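Side-chain contacts in beta-N-acetylhexosaminidase (Streptomyces plicatus, PDB 1JAK), which hydrolyses terminal beta-linked N-acetylhexosamine residues from glycosides, as a family 20 glycoside hydrolase that uses substrate-assisted catalysis: residues D296-V301 with Q337-K342; E304-T309 with Y343-V348; V183-Y188 with E497-D502. All coordinates share one frame; numbering follows the deposited sequence.

Contact 1 (D296-V301 with Q337-K342); sequences DFVDDV and QPIVAK
Asp299 and Lys342 form the polar half of this contact, a salt bridge between two helices. Lys342 NZ donates to Asp299 OD2 at 2.8 Å. It arrives on the syn side of that oxygen, 22° out of the carboxylate plane. The lysine chain is fully extended, with CG anti to the backbone N (chi1 172°), and this lets it span the gap and meet the aspartate at about a right angle. The other oxygen, Asp299 OD1, is hydrogen-bonded to Tyr343 OH, so each carboxylate oxygen has a partner. Were Asp299 an alanine, Lys342 NZ would probably lose its counter-charge and Tyr343 OH this acceptor.

The helices are 292-307 and 326-342, neighbours on the outside of the catalytic beta/alpha barrel. Their segment axes approach to 10.0 Å at an angle of 31°, and strand 313-315 comes between them in sequence.

The apolar half is small. Ile339 points toward the other helix and splits its two branches. Ile339 CD1 meets Val298 CG1 at 3.9 Å, the two side chains crossing at about a right angle. Ile339 CG2 lies 3.8 Å from Asp299 OD2, beside the salt bridge. Val298 is buried and also touches Met253.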
ATOM      1  N   ASP A 296      -2.290  21.811  21.865  1.00 13.39           N
ATOM      2  CA  ASP A 296      -1.029  22.445  21.496  1.00 14.11           C
ATOM      3  C   ASP A 296      -0.154  21.326  20.939  1.00 13.74           C
ATOM      4  O   ASP A 296       0.522  21.486  19.922  1.00 13.83           O
ATOM      5  CB  ASP A 296      -0.343  23.069  22.714  1.00 16.28           C
ATOM      6  CG  ASP A 296      -1.071  24.292  23.233  1.00 18.83           C
ATOM      7  OD1 ASP A 296      -1.602  25.065  22.407  1.00 20.44           O
ATOM      8  OD2 ASP A 296      -1.098  24.490  24.465  1.00 21.27           O
ATOM      9  N   PHE A 297      -0.189  20.188  21.626  1.00 12.58           N
ATOM     10  CA  PHE A 297       0.566  18.999  21.241  1.00 12.09           C
ATOM     11  C   PHE A 297       0.160  18.532  19.842  1.00 12.04           C
ATOM     12  O   PHE A 297       1.008  18.326  18.970  1.00 11.70           O
ATOM     13  CB  PHE A 297       0.303  17.882  22.257  1.00 13.19           C
ATOM     14  CG  PHE A 297       0.826  16.538  21.835  1.00 14.42           C
ATOM     15  CD1 PHE A 297       2.185  16.258  21.889  1.00 16.17           C
ATOM     16  CD2 PHE A 297      -0.045  15.557  21.373  1.00 16.24           C
ATOM     17  CE1 PHE A 297       2.672  15.015  21.485  1.00 16.64           C
ATOM     18  CE2 PHE A 297       0.432  14.312  20.966  1.00 16.68           C
ATOM     19  CZ  PHE A 297       1.794  14.044  21.023  1.00 14.49           C
ATOM     20  N   VAL A 298      -1.142  18.371  19.628  1.00 11.43           N
ATOM     21  CA  VAL A 298      -1.644  17.921  18.335  1.00 11.54           C
ATOM     22  C   VAL A 298      -1.272  18.888  17.216  1.00 12.45           C
ATOM     23  O   VAL A 298      -0.866  18.464  16.133  1.00 12.32           O
ATOM     24  CB  VAL A 298      -3.174  17.737  18.361  1.00 11.35           C
ATOM     25  CG1 VAL A 298      -3.694  17.470  16.953  1.00 11.10           C
ATOM     26  CG2 VAL A 298      -3.536  16.573  19.279  1.00 11.08           C
ATOM     27  N   ASP A 299      -1.402  20.185  17.473  1.00 11.96           N
ATOM     28  CA  ASP A 299      -1.066  21.173  16.458  1.00 12.90           C
ATOM     29  C   ASP A 299       0.420  21.099  16.108  1.00 12.73           C
ATOM     30  O   ASP A 299       0.782  21.124  14.929  1.00 13.98           O
ATOM     31  CB  ASP A 299      -1.435  22.580  16.937  1.00 14.08           C
ATOM     32  CG  ASP A 299      -1.287  23.623  15.843  1.00 15.86           C
ATOM     33  OD1 ASP A 299      -0.141  24.000  15.539  1.00 17.77           O
ATOM     34  OD2 ASP A 299      -2.315  24.053  15.279  1.00 18.78           O
ATOM     35  N   ASP A 300       1.276  20.990  17.124  1.00 12.09           N
ATOM     36  CA  ASP A 300       2.718  20.903  16.888  1.00 11.88           C
ATOM     37  C   ASP A 300       3.073  19.681  16.042  1.00 12.54           C
ATOM     38  O   ASP A 300       3.838  19.780  15.080  1.00 11.04           O
ATOM     39  CB  ASP A 300       3.501  20.824  18.206  1.00 12.83           C
ATOM     40  CG  ASP A 300       3.552  22.150  18.949  1.00 14.47           C
ATOM     41  OD1 ASP A 300       3.372  23.212  18.315  1.00 14.73           O
ATOM     42  OD2 ASP A 300       3.796  22.125  20.172  1.00 13.95           O
ATOM     43  N   VAL A 301       2.519  18.529  16.406  1.00 12.05           N
ATOM     44  CA  VAL A 301       2.801  17.295  15.680  1.00 12.08           C
ATOM     45  C   VAL A 301       2.285  17.308  14.242  1.00 11.89           C
ATOM     46  O   VAL A 301       3.025  16.978  13.313  1.00 11.14           O
ATOM     47  CB  VAL A 301       2.215  16.072  16.418  1.00 12.61           C
ATOM     48  CG1 VAL A 301       2.345  14.823  15.551  1.00 13.35           C
ATOM     49  CG2 VAL A 301       2.953  15.868  17.731  1.00 11.12           C
ATOM     50  N   GLN A 337      -9.772  18.174  13.452  1.00 12.71           N
ATOM     51  CA  GLN A 337      -9.837  18.061  11.996  1.00 12.85           C
ATOM     52  C   GLN A 337      -9.387  19.336  11.282  1.00 13.35           C
ATOM     53  O   GLN A 337      -8.627  19.271  10.315  1.00 12.26           O
ATOM     54  CB  GLN A 337     -11.247  17.690  11.530  1.00 12.21           C
ATOM     55  CG  GLN A 337     -11.671  16.274  11.881  1.00 13.28           C
ATOM     56  CD  GLN A 337     -13.005  15.904  11.264  1.00 12.48           C
ATOM     57  OE1 GLN A 337     -13.081  15.560  10.083  1.00 11.62           O
ATOM     58  NE2 GLN A 337     -14.068  15.987  12.058  1.00 12.89           N
ATOM     59  N   PRO A 338      -9.841  20.511  11.752  1.00 13.61           N
ATOM     60  CA  PRO A 338      -9.443  21.767  11.106  1.00 14.57           C
ATOM     61  C   PRO A 338      -7.934  22.002  11.074  1.00 14.65           C
ATOM     62  O   PRO A 338      -7.432  22.719  10.208  1.00 15.66           O
ATOM     63  CB  PRO A 338     -10.168  22.825  11.937  1.00 14.47           C
ATOM     64  CG  PRO A 338     -11.409  22.105  12.378  1.00 14.78           C
ATOM     65  CD  PRO A 338     -10.860  20.759  12.790  1.00 13.66           C
ATOM     66  N   ILE A 339      -7.214  21.404  12.019  1.00 14.24           N
ATOM     67  CA  ILE A 339      -5.765  21.565  12.088  1.00 13.02           C
ATOM     68  C   ILE A 339      -5.082  21.007  10.840  1.00 12.86           C
ATOM     69  O   ILE A 339      -4.064  21.536  10.391  1.00 13.27           O
ATOM     70  CB  ILE A 339      -5.188  20.872  13.347  1.00 12.43           C
ATOM     71  CG1 ILE A 339      -5.797  21.504  14.605  1.00 13.53           C
ATOM     72  CG2 ILE A 339      -3.668  21.005  13.376  1.00 12.52           C
ATOM     73  CD1 ILE A 339      -5.317  20.885  15.914  1.00 13.91           C
ATOM     74  N   VAL A 340      -5.646  19.940  10.281  1.00 12.88           N
ATOM     75  CA  VAL A 340      -5.086  19.325   9.082  1.00 12.58           C
ATOM     76  C   VAL A 340      -5.175  20.305   7.910  1.00 14.08           C
ATOM     77  O   VAL A 340      -4.204  20.502   7.177  1.00 13.09           O
ATOM     78  CB  VAL A 340      -5.837  18.020   8.728  1.00 13.30           C
ATOM     79  CG1 VAL A 340      -5.231  17.379   7.484  1.00 11.34           C
ATOM     80  CG2 VAL A 340      -5.764  17.053   9.906  1.00 13.07           C
ATOM     81  N   ALA A 341      -6.343  20.921   7.743  1.00 14.32           N
ATOM     82  CA  ALA A 341      -6.549  21.888   6.668  1.00 15.45           C
ATOM     83  C   ALA A 341      -5.680  23.122   6.904  1.00 14.86           C
ATOM     84  O   ALA A 341      -5.209  23.757   5.956  1.00 14.10           O
ATOM     85  CB  ALA A 341      -8.021  22.290   6.598  1.00 15.33           C
ATOM     86  N   LYS A 342      -5.481  23.464   8.173  1.00 14.44           N
ATOM     87  CA  LYS A 342      -4.659  24.613   8.543  1.00 14.88           C
ATOM     88  C   LYS A 342      -3.265  24.460   7.942  1.00 14.92           C
ATOM     89  O   LYS A 342      -2.636  25.440   7.539  1.00 14.11           O
ATOM     90  CB  LYS A 342      -4.550  24.706  10.067  1.00 16.02           C
ATOM     91  CG  LYS A 342      -3.555  25.740  10.569  1.00 17.04           C
ATOM     92  CD  LYS A 342      -3.457  25.693  12.086  1.00 19.20           C
ATOM     93  CE  LYS A 342      -2.403  26.652  12.608  1.00 19.68           C
ATOM     94  NZ  LYS A 342      -2.301  26.585  14.095  1.00 19.94           N
TER

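Contact 2 (E304-T309 with Y343-V348); sequences ELAALT and YGKTVV
Tyr343 opens the second segment by setting its CB against Ala306 CB, 3.7 Å away. It is the first residue to leave helical geometry after helix 326-342. The contact is made at the root of the side chain. The hydroxyl at the far end of the ring is bonded to Asp299. Ala306 is buried, and Ala306 CB also lies 3.9 Å from Tyr343 O.

Gly344 has positive phi and is the C-prime residue of a Schellman motif. Its N bonds back to Ala341 O, and Lys345 N bonds back to Val340 O. The chain is thereby turned out of the helix.

Lys345 then reaches back to the first segment. Its chain bends at chi2 (-59°) and is extended beyond, which carries Lys345 NZ to Thr309 O at 2.7 Å. The C=O...N angle is 161°, so the ammonium sits almost straight ahead of the carbonyl. Gly311 O is a second acceptor for the same NZ. On the way Lys345 CE passes Ala306 O at 3.9 Å. The ammonium thus lies just past the C-terminal end of helix 292-307, where a positive charge would probably be favoured. Thr309 is itself tied to that last turn: its OG1 donates to Leu305 O at 2.8 Å, and Leu308 N reaches the same oxygen from the opposite face.

Thr346 begins strand 346-350, which pairs through its backbone with Arg312 and Leu314. These are the helix-to-strand turns of adjacent beta/alpha units, at the end of the TIM barrel away from the catalytic face.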
ATOM      1  N   GLU A 304       4.396  19.697  12.069  1.00 12.45           N
ATOM      2  CA  GLU A 304       5.701  19.175  11.692  1.00 12.59           C
ATOM      3  C   GLU A 304       5.582  18.028  10.696  1.00 12.78           C
ATOM      4  O   GLU A 304       6.411  17.894   9.795  1.00 13.10           O
ATOM      5  CB  GLU A 304       6.485  18.728  12.934  1.00 13.53           C
ATOM      6  CG  GLU A 304       7.025  19.899  13.758  1.00 13.26           C
ATOM      7  CD  GLU A 304       8.107  19.499  14.745  1.00 13.74           C
ATOM      8  OE1 GLU A 304       8.952  18.646  14.394  1.00 14.22           O
ATOM      9  OE2 GLU A 304       8.133  20.055  15.864  1.00 11.64           O
ATOM     10  N   LEU A 305       4.548  17.208  10.847  1.00 11.90           N
ATOM     11  CA  LEU A 305       4.354  16.087   9.934  1.00 11.67           C
ATOM     12  C   LEU A 305       3.944  16.588   8.552  1.00 11.11           C
ATOM     13  O   LEU A 305       4.418  16.084   7.535  1.00 10.07           O
ATOM     14  CB  LEU A 305       3.291  15.128  10.478  1.00 13.36           C
ATOM     15  CG  LEU A 305       3.006  13.874   9.642  1.00 13.77           C
ATOM     16  CD1 LEU A 305       4.283  13.051   9.470  1.00 14.50           C
ATOM     17  CD2 LEU A 305       1.925  13.047  10.325  1.00 15.75           C
ATOM     18  N   ALA A 306       3.071  17.590   8.514  1.00 10.52           N
ATOM     19  CA  ALA A 306       2.615  18.139   7.242  1.00 11.12           C
ATOM     20  C   ALA A 306       3.786  18.708   6.445  1.00 11.86           C
ATOM     21  O   ALA A 306       3.827  18.596   5.218  1.00 12.28           O
ATOM     22  CB  ALA A 306       1.569  19.223   7.484  1.00 11.85           C
ATOM     23  N   ALA A 307       4.736  19.313   7.149  1.00 11.81           N
ATOM     24  CA  ALA A 307       5.906  19.908   6.512  1.00 12.04           C
ATOM     25  C   ALA A 307       6.766  18.870   5.795  1.00 13.91           C
ATOM     26  O   ALA A 307       7.452  19.189   4.826  1.00 14.92           O
ATOM     27  CB  ALA A 307       6.744  20.645   7.552  1.00 13.44           C
ATOM     28  N   LEU A 308       6.719  17.629   6.268  1.00 12.93           N
ATOM     29  CA  LEU A 308       7.505  16.545   5.680  1.00 13.44           C
ATOM     30  C   LEU A 308       6.692  15.730   4.681  1.00 12.99           C
ATOM     31  O   LEU A 308       7.205  14.792   4.072  1.00 13.44           O
ATOM     32  CB  LEU A 308       7.991  15.605   6.787  1.00 15.62           C
ATOM     33  CG  LEU A 308       8.831  16.209   7.914  1.00 17.01           C
ATOM     34  CD1 LEU A 308       8.928  15.211   9.053  1.00 17.59           C
ATOM     35  CD2 LEU A 308      10.213  16.580   7.393  1.00 18.74           C
ATOM     36  N   THR A 309       5.432  16.102   4.507  1.00 10.03           N
ATOM     37  CA  THR A 309       4.534  15.364   3.629  1.00 10.65           C
ATOM     38  C   THR A 309       4.131  16.089   2.347  1.00 10.75           C
ATOM     39  O   THR A 309       3.254  16.953   2.359  1.00 11.27           O
ATOM     40  CB  THR A 309       3.263  14.980   4.413  1.00 11.28           C
ATOM     41  OG1 THR A 309       3.639  14.209   5.563  1.00 12.42           O
ATOM     42  CG2 THR A 309       2.305  14.173   3.548  1.00 11.51           C
ATOM     43  N   TYR A 343      -2.790  23.221   7.882  1.00 13.85           N
ATOM     44  CA  TYR A 343      -1.471  22.942   7.333  1.00 13.78           C
ATOM     45  C   TYR A 343      -1.517  22.443   5.893  1.00 14.19           C
ATOM     46  O   TYR A 343      -0.604  21.761   5.422  1.00 14.95           O
ATOM     47  CB  TYR A 343      -0.733  21.965   8.251  1.00 14.54           C
ATOM     48  CG  TYR A 343      -0.335  22.614   9.560  1.00 13.70           C
ATOM     49  CD1 TYR A 343       0.623  23.627   9.589  1.00 15.65           C
ATOM     50  CD2 TYR A 343      -0.951  22.258  10.761  1.00 13.88           C
ATOM     51  CE1 TYR A 343       0.959  24.272  10.773  1.00 15.63           C
ATOM     52  CE2 TYR A 343      -0.621  22.899  11.958  1.00 15.10           C
ATOM     53  CZ  TYR A 343       0.334  23.905  11.955  1.00 16.78           C
ATOM     54  OH  TYR A 343       0.666  24.556  13.122  1.00 16.37           O
ATOM     55  N   GLY A 344      -2.599  22.798   5.205  1.00 13.83           N
ATOM     56  CA  GLY A 344      -2.775  22.459   3.801  1.00 14.16           C
ATOM     57  C   GLY A 344      -2.961  21.022   3.362  1.00 13.29           C
ATOM     58  O   GLY A 344      -2.615  20.682   2.229  1.00 13.25           O
ATOM     59  N   LYS A 345      -3.519  20.176   4.221  1.00 10.82           N
ATOM     60  CA  LYS A 345      -3.716  18.782   3.840  1.00 10.99           C
ATOM     61  C   LYS A 345      -5.169  18.333   3.947  1.00 10.84           C
ATOM     62  O   LYS A 345      -6.009  19.018   4.538  1.00 12.81           O
ATOM     63  CB  LYS A 345      -2.826  17.874   4.695  1.00 10.02           C
ATOM     64  CG  LYS A 345      -1.336  18.191   4.588  1.00  9.53           C
ATOM     65  CD  LYS A 345      -0.839  18.072   3.150  1.00 10.51           C
ATOM     66  CE  LYS A 345       0.616  18.513   3.037  1.00 10.83           C
ATOM     67  NZ  LYS A 345       1.127  18.437   1.635  1.00 11.38           N
ATOM     68  N   THR A 346      -5.452  17.180   3.350  1.00 10.24           N
ATOM     69  CA  THR A 346      -6.785  16.592   3.362  1.00 10.19           C
ATOM     70  C   THR A 346      -6.803  15.517   4.437  1.00 10.70           C
ATOM     71  O   THR A 346      -5.998  14.589   4.410  1.00 11.22           O
ATOM     72  CB  THR A 346      -7.116  15.952   2.002  1.00 10.69           C
ATOM     73  OG1 THR A 346      -7.186  16.979   1.003  1.00 11.58           O
ATOM     74  CG2 THR A 346      -8.446  15.204   2.064  1.00 10.40           C
ATOM     75  N   VAL A 347      -7.730  15.633   5.378  1.00 10.11           N
ATOM     76  CA  VAL A 347      -7.799  14.666   6.461  1.00 10.84           C
ATOM     77  C   VAL A 347      -8.387  13.313   6.071  1.00  9.22           C
ATOM     78  O   VAL A 347      -9.304  13.215   5.254  1.00  9.34           O
ATOM     79  CB  VAL A 347      -8.601  15.238   7.661  1.00 13.77           C
ATOM     80  CG1 VAL A 347     -10.017  15.557   7.235  1.00 14.81           C
ATOM     81  CG2 VAL A 347      -8.598  14.241   8.819  1.00 16.19           C
ATOM     82  N   VAL A 348      -7.814  12.267   6.657  1.00  8.80           N
ATOM     83  CA  VAL A 348      -8.274  10.903   6.459  1.00  7.35           C
ATOM     84  C   VAL A 348      -8.351  10.339   7.871  1.00  7.75           C
ATOM     85  O   VAL A 348      -7.532  10.680   8.720  1.00  8.11           O
ATOM     86  CB  VAL A 348      -7.270  10.041   5.666  1.00  8.49           C
ATOM     87  CG1 VAL A 348      -7.848   8.643   5.461  1.00  8.37           C
ATOM     88  CG2 VAL A 348      -6.955  10.693   4.324  1.00  8.18           C
TER

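Contact 3 (V183-Y188 with E497-D502); sequences VARYKY and EAAGID
Arg185 sends its guanidinium across to Ile501 and Ala499, and it carries nearly all of this small contact. The backbones stay far apart, with 12.1 Å between Arg185 CA and Ala499 CA. The chain is extended from CG to NE, which covers that distance. Chi4 of -88° sets the guanidinium plane roughly perpendicular to the plane through CG, CD and NE. Ile501 CD1 comes from the opposite direction and lies over one face of the group, 4.0 Å from Arg185 NE and 4.1 Å from NH2. Ala499 CB approaches Arg185 NH2 obliquely, also at 4.0 Å. Gly500, between these two partners, has positive phi and closes helix 493-499 with a Schellman motif, so the chain turns and both neighbours point toward the arginine.

Tyr186 follows within a type I turn from Ala184 to Lys187. Arg185 CB sits 3.6 Å above the Tyr186 ring, over its centre. The Tyr186 hydroxyl is hydrogen-bonded to Trp496 NE1, just before the second segment, so this side chain adds a second link to the C-terminal helix. The chain then runs on to barrel strand 190-194.

The charge of Arg185 is answered by Glu135, which forms a salt bridge with NH2 and also touches Ala499. Ile501, just past helix 493-499, lays a methyl over the guanidinium face, and Ala499 CB touches NH2, while the ionic partner comes from the region of domain 2: the group serves as an apolar surface and a cation at once.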
ATOM      1  N   VAL A 183       5.023  -3.940  -2.870  1.00  6.69           N
ATOM      2  CA  VAL A 183       3.732  -3.405  -3.298  1.00  8.77           C
ATOM      3  C   VAL A 183       3.741  -2.763  -4.680  1.00  8.80           C
ATOM      4  O   VAL A 183       2.732  -2.797  -5.384  1.00  9.48           O
ATOM      5  CB  VAL A 183       3.164  -2.391  -2.267  1.00 10.52           C
ATOM      6  CG1 VAL A 183       3.184  -3.007  -0.871  1.00 10.64           C
ATOM      7  CG2 VAL A 183       3.948  -1.093  -2.296  1.00 12.75           C
ATOM      8  N   ALA A 184       4.878  -2.195  -5.071  1.00  7.56           N
ATOM      9  CA  ALA A 184       4.997  -1.551  -6.376  1.00  7.45           C
ATOM     10  C   ALA A 184       4.683  -2.521  -7.514  1.00  7.51           C
ATOM     11  O   ALA A 184       4.225  -2.115  -8.581  1.00  8.66           O
ATOM     12  CB  ALA A 184       6.403  -0.981  -6.548  1.00  8.28           C
ATOM     13  N   ARG A 185       4.924  -3.807  -7.280  1.00  6.03           N
ATOM     14  CA  ARG A 185       4.675  -4.832  -8.290  1.00  6.06           C
ATOM     15  C   ARG A 185       3.235  -4.876  -8.770  1.00  7.40           C
ATOM     16  O   ARG A 185       2.969  -5.254  -9.909  1.00  7.39           O
ATOM     17  CB  ARG A 185       5.003  -6.224  -7.739  1.00  5.74           C
ATOM     18  CG  ARG A 185       6.476  -6.516  -7.521  1.00  5.49           C
ATOM     19  CD  ARG A 185       6.638  -7.816  -6.733  1.00  6.44           C
ATOM     20  NE  ARG A 185       8.045  -8.164  -6.546  1.00  7.89           N
ATOM     21  CZ  ARG A 185       8.760  -8.887  -7.404  1.00 10.29           C
ATOM     22  NH1 ARG A 185       8.201  -9.356  -8.514  1.00 10.96           N
ATOM     23  NH2 ARG A 185      10.043  -9.125  -7.162  1.00  8.67           N
ATOM     24  N   TYR A 186       2.309  -4.484  -7.903  1.00  6.88           N
ATOM     25  CA  TYR A 186       0.895  -4.580  -8.235  1.00  8.12           C
ATOM     26  C   TYR A 186       0.133  -3.282  -8.478  1.00  7.71           C
ATOM     27  O   TYR A 186      -1.091  -3.232  -8.362  1.00  8.74           O
ATOM     28  CB  TYR A 186       0.223  -5.438  -7.160  1.00  8.20           C
ATOM     29  CG  TYR A 186       0.996  -6.722  -6.954  1.00  8.52           C
ATOM     30  CD1 TYR A 186       1.063  -7.685  -7.964  1.00  7.41           C
ATOM     31  CD2 TYR A 186       1.771  -6.917  -5.811  1.00  8.37           C
ATOM     32  CE1 TYR A 186       1.889  -8.801  -7.845  1.00  8.18           C
ATOM     33  CE2 TYR A 186       2.605  -8.034  -5.683  1.00  9.28           C
ATOM     34  CZ  TYR A 186       2.661  -8.967  -6.707  1.00  9.91           C
ATOM     35  OH  TYR A 186       3.510 -10.050  -6.611  1.00  9.72           O
ATOM     36  N   LYS A 187       0.876  -2.237  -8.817  1.00  8.43           N
ATOM     37  CA  LYS A 187       0.302  -0.945  -9.148  1.00  7.64           C
ATOM     38  C   LYS A 187      -0.400  -0.177  -8.030  1.00  7.70           C
ATOM     39  O   LYS A 187      -1.262   0.658  -8.295  1.00  7.75           O
ATOM     40  CB  LYS A 187      -0.634  -1.101 -10.360  1.00  9.01           C
ATOM     41  CG  LYS A 187       0.055  -1.729 -11.583  1.00  8.59           C
ATOM     42  CD  LYS A 187      -0.857  -1.733 -12.809  1.00  8.62           C
ATOM     43  CE  LYS A 187      -0.174  -2.335 -14.044  1.00  8.74           C
ATOM     44  NZ  LYS A 187      -0.034  -3.822 -13.972  1.00  9.13           N
ATOM     45  N   TYR A 188      -0.044  -0.465  -6.781  1.00  7.77           N
ATOM     46  CA  TYR A 188      -0.604   0.288  -5.661  1.00  7.83           C
ATOM     47  C   TYR A 188      -0.046   1.689  -5.890  1.00  7.37           C
ATOM     48  O   TYR A 188       1.047   1.824  -6.444  1.00  9.24           O
ATOM     49  CB  TYR A 188      -0.066  -0.245  -4.330  1.00  7.48           C
ATOM     50  CG  TYR A 188      -0.796  -1.449  -3.787  1.00  7.29           C
ATOM     51  CD1 TYR A 188      -1.995  -1.300  -3.088  1.00  7.96           C
ATOM     52  CD2 TYR A 188      -0.283  -2.735  -3.956  1.00  7.26           C
ATOM     53  CE1 TYR A 188      -2.665  -2.408  -2.567  1.00  8.25           C
ATOM     54  CE2 TYR A 188      -0.945  -3.849  -3.440  1.00  7.10           C
ATOM     55  CZ  TYR A 188      -2.136  -3.676  -2.744  1.00  8.60           C
ATOM     56  OH  TYR A 188      -2.792  -4.766  -2.218  1.00  8.00           O
ATOM     57  N   GLU A 497       9.299 -17.546  -5.664  1.00 10.68           N
ATOM     58  CA  GLU A 497      10.362 -18.458  -5.257  1.00 10.79           C
ATOM     59  C   GLU A 497      11.708 -17.923  -5.736  1.00 11.04           C
ATOM     60  O   GLU A 497      12.675 -17.874  -4.977  1.00 10.32           O
ATOM     61  CB  GLU A 497      10.113 -19.850  -5.846  1.00 12.88           C
ATOM     62  CG  GLU A 497       8.976 -20.606  -5.174  1.00 16.04           C
ATOM     63  CD  GLU A 497       8.597 -21.871  -5.918  1.00 20.70           C
ATOM     64  OE1 GLU A 497       9.456 -22.420  -6.640  1.00 24.91           O
ATOM     65  OE2 GLU A 497       7.442 -22.323  -5.767  1.00 23.95           O
ATOM     66  N   ALA A 498      11.761 -17.513  -6.999  1.00 11.24           N
ATOM     67  CA  ALA A 498      12.987 -16.980  -7.579  1.00 11.14           C
ATOM     68  C   ALA A 498      13.403 -15.667  -6.918  1.00 11.74           C
ATOM     69  O   ALA A 498      14.593 -15.368  -6.808  1.00 10.99           O
ATOM     70  CB  ALA A 498      12.805 -16.777  -9.081  1.00 10.98           C
ATOM     71  N   ALA A 499      12.418 -14.891  -6.468  1.00 10.96           N
ATOM     72  CA  ALA A 499      12.674 -13.602  -5.829  1.00 11.59           C
ATOM     73  C   ALA A 499      12.942 -13.703  -4.328  1.00 11.71           C
ATOM     74  O   ALA A 499      13.327 -12.719  -3.695  1.00 11.97           O
ATOM     75  CB  ALA A 499      11.495 -12.662  -6.077  1.00 13.21           C
ATOM     76  N   GLY A 500      12.735 -14.886  -3.761  1.00 10.68           N
ATOM     77  CA  GLY A 500      12.964 -15.062  -2.337  1.00 11.22           C
ATOM     78  C   GLY A 500      11.837 -14.480  -1.504  1.00 11.53           C
ATOM     79  O   GLY A 500      12.043 -14.059  -0.365  1.00 12.47           O
ATOM     80  N   ILE A 501      10.641 -14.447  -2.078  1.00 10.65           N
ATOM     81  CA  ILE A 501       9.477 -13.921  -1.377  1.00 10.74           C
ATOM     82  C   ILE A 501       8.676 -15.078  -0.791  1.00 10.79           C
ATOM     83  O   ILE A 501       8.067 -15.860  -1.520  1.00 12.03           O
ATOM     84  CB  ILE A 501       8.567 -13.113  -2.330  1.00 10.55           C
ATOM     85  CG1 ILE A 501       9.327 -11.890  -2.852  1.00 11.05           C
ATOM     86  CG2 ILE A 501       7.285 -12.698  -1.605  1.00 10.89           C
ATOM     87  CD1 ILE A 501       8.560 -11.061  -3.869  1.00 12.43           C
ATOM     88  N   ASP A 502       8.683 -15.198   0.530  1.00 11.73           N
ATOM     89  CA  ASP A 502       7.935 -16.271   1.159  1.00 12.07           C
ATOM     90  C   ASP A 502       6.456 -15.933   1.058  1.00 11.73           C
ATOM     91  O   ASP A 502       6.074 -14.762   1.082  1.00 11.09           O
ATOM     92  CB  ASP A 502       8.352 -16.434   2.621  1.00 14.51           C
ATOM     93  CG  ASP A 502       7.802 -17.706   3.245  1.00 19.94           C
ATOM     94  OD1 ASP A 502       7.632 -18.709   2.512  1.00 20.48           O
ATOM     95  OD2 ASP A 502       7.556 -17.709   4.470  1.00 20.87           O
TER

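How the contacts relate
Contacts 1 and 2 lie side by side, their centres 9 Å apart, and share helix 292-307. Their segments alternate along the chain. The bond between Asp299 OD1 and Tyr343 OH, 2.6 Å long, joins them directly, and Val340 CG1 packs on Val347 N at 3.7 Å. Contact 3 lies on the other side of the chain's centre, with its centre about 37 Å from that of contact 1 and about 30 Å from that of contact 2. None of the six segments supplies a residue of the inhibitor pocket. For contact 2 the route to the pocket runs along the strands: 346-350 begins in contact 2 and ends at the pocket residue Trp350, and the neighbouring strand 313-315 leads toward Asp319 and Glu320.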